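PDB 4BGV: malate dehydrogenase from Picrophilus torridus, which probably catalyses the reversible NAD-dependent oxidation of (S)-malate to oxaloacetate, a step of the tricarboxylic acid cycle. Local coordinates for residues A[131-135]-A[270-274]. Numbering follows the deposited sequence.
Sequences AYAIY and NNLFI
This is an apolar helix-to-strand contact at the interdomain seam of the LDH/MDH fold, where helix 127-138 of the NAD-binding Rossmann domain meets the N-terminal part of strand 272-281 in the C-terminal alpha/beta domain. Residues 131-135 are regular alpha helix, with Y135 N hydrogen-bonded to A131 O at 2.9 Å. N271, in a left-handed conformation (phi/psi 59/39), leads into extended L272 and F273. The short segment axes approach to 8.3 Å at 147°, so the helix and strand segments run roughly antiparallel, and the nearest alpha carbons are those of Y132 and F273, 5.9 Å apart.

F273 (chi1 m) points toward the helix and lies against one turn of it. A131 CB sits over the F273 ring face, 4.0 Å from the ring centroid in a CH-pi contact; F273 CD1 is 3.6 Å from Y132 CA, and F273 CE1 is 3.7 Å from Y135 CB. I145 and Y258 also border this ring. The Y132 side chain (chi1 t) extends past F273 to L272, whose CD2 makes a second CH-pi contact, 4.1 Å from the tyrosine ring centroid and 21° off its normal. Y132 OH hydrogen-bonds D316 of the C-terminal helix 295-321. The polar link between the segments is water-mediated: one water donates to Y132 OH at 3.0 Å and to N271 O at 2.5 Å.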
loop_
_atom_site.group_PDB
_atom_site.type_symbol
_atom_site.label_atom_id
_atom_site.label_comp_id
_atom_site.label_asym_id
_atom_site.label_seq_id
_atom_site.Cartn_x
_atom_site.Cartn_y
_atom_site.Cartn_z
ATOM N N ALA A 131 30.328 10.884 1.865
ATOM C CA ALA A 131 30.098 10.824 0.425
ATOM C C ALA A 131 31.332 11.293 -0.342
ATOM O O ALA A 131 31.710 10.720 -1.363
ATOM C CB ALA A 131 28.861 11.662 0.028
ATOM N N TYR A 132 31.956 12.356 0.153
ATOM C CA TYR A 132 33.201 12.848 -0.433
ATOM C C TYR A 132 34.276 11.762 -0.395
ATOM O O TYR A 132 34.954 11.515 -1.392
ATOM C CB TYR A 132 33.647 14.116 0.295
ATOM C CG TYR A 132 34.864 14.795 -0.288
ATOM C CD1 TYR A 132 34.892 15.216 -1.623
ATOM C CD2 TYR A 132 35.983 15.021 0.492
ATOM C CE1 TYR A 132 36.014 15.840 -2.152
ATOM C CE2 TYR A 132 37.101 15.643 -0.022
ATOM C CZ TYR A 132 37.112 16.053 -1.339
ATOM O OH TYR A 132 38.235 16.669 -1.826
ATOM N N ALA A 133 34.389 11.069 0.734
ATOM C CA ALA A 133 35.347 9.970 0.839
ATOM C C ALA A 133 35.019 8.826 -0.129
ATOM O O ALA A 133 35.915 8.247 -0.745
ATOM C CB ALA A 133 35.419 9.454 2.275
ATOM N N ILE A 134 33.738 8.491 -0.247
ATOM C CA ILE A 134 33.327 7.429 -1.171
ATOM C C ILE A 134 33.713 7.810 -2.605
ATOM O O ILE A 134 34.189 6.972 -3.380
ATOM C CB ILE A 134 31.815 7.122 -1.050
ATOM C CG1 ILE A 134 31.516 6.368 0.257
ATOM C CG2 ILE A 134 31.307 6.302 -2.252
ATOM C CD1 ILE A 134 32.074 4.917 0.318
ATOM N N TYR A 135 33.534 9.089 -2.933
ATOM C CA TYR A 135 33.888 9.624 -4.234
ATOM C C TYR A 135 35.394 9.489 -4.478
ATOM O O TYR A 135 35.820 8.984 -5.506
ATOM C CB TYR A 135 33.468 11.105 -4.320
ATOM C CG TYR A 135 33.988 11.808 -5.551
ATOM C CD1 TYR A 135 33.787 11.262 -6.817
ATOM C CD2 TYR A 135 34.671 13.015 -5.457
ATOM C CE1 TYR A 135 34.254 11.898 -7.954
ATOM C CE2 TYR A 135 35.139 13.665 -6.597
ATOM C CZ TYR A 135 34.926 13.092 -7.840
ATOM O OH TYR A 135 35.378 13.716 -8.985
ATOM N N ASN A 270 33.382 24.540 -3.828
ATOM C CA ASN A 270 33.692 23.903 -5.096
ATOM C C ASN A 270 34.341 22.538 -4.910
ATOM O O ASN A 270 35.268 22.378 -4.109
ATOM C CB ASN A 270 34.572 24.813 -5.953
ATOM C CG ASN A 270 34.766 24.278 -7.355
ATOM O OD1 ASN A 270 33.804 24.127 -8.117
ATOM N ND2 ASN A 270 36.018 23.992 -7.711
ATOM N N ASN A 271 33.843 21.572 -5.670
ATOM C CA ASN A 271 34.344 20.203 -5.653
ATOM C C ASN A 271 34.266 19.542 -4.285
ATOM O O ASN A 271 35.183 18.826 -3.893
ATOM C CB ASN A 271 35.768 20.142 -6.177
ATOM C CG ASN A 271 35.917 20.845 -7.492
ATOM O OD1 ASN A 271 36.832 21.651 -7.681
ATOM N ND2 ASN A 271 35.001 20.573 -8.408
ATOM N N LEU A 272 33.178 19.819 -3.571
ATOM C CA LEU A 272 32.873 19.200 -2.280
ATOM C C LEU A 272 31.414 18.766 -2.294
ATOM O O LEU A 272 30.640 19.224 -3.141
ATOM C CB LEU A 272 33.072 20.206 -1.143
ATOM C CG LEU A 272 34.492 20.709 -0.917
ATOM C CD1 LEU A 272 34.558 21.552 0.332
ATOM C CD2 LEU A 272 35.427 19.519 -0.826
ATOM N N PHE A 273 31.044 17.875 -1.372
ATOM C CA PHE A 273 29.639 17.503 -1.158
ATOM C C PHE A 273 29.019 18.338 -0.031
ATOM O O PHE A 273 29.634 18.518 1.016
ATOM C CB PHE A 273 29.522 16.027 -0.780
ATOM C CG PHE A 273 29.701 15.074 -1.930
ATOM C CD1 PHE A 273 30.961 14.832 -2.456
ATOM C CD2 PHE A 273 28.612 14.371 -2.445
ATOM C CE1 PHE A 273 31.139 13.925 -3.503
ATOM C CE2 PHE A 273 28.780 13.459 -3.480
ATOM C CZ PHE A 273 30.043 13.247 -4.018
ATOM N N ILE A 274 27.807 18.848 -0.244
ATOM C CA ILE A 274 27.084 19.541 0.819
ATOM C C ILE A 274 25.574 19.420 0.557
ATOM O O ILE A 274 25.158 19.199 -0.580
ATOM C CB ILE A 274 27.548 21.033 0.944
ATOM C CG1 ILE A 274 27.114 21.645 2.285
ATOM C CG2 ILE A 274 27.089 21.857 -0.257
ATOM C CD1 ILE A 274 27.914 22.921 2.654
HETATM O O HOH W 1 37.621 19.008 -3.637
#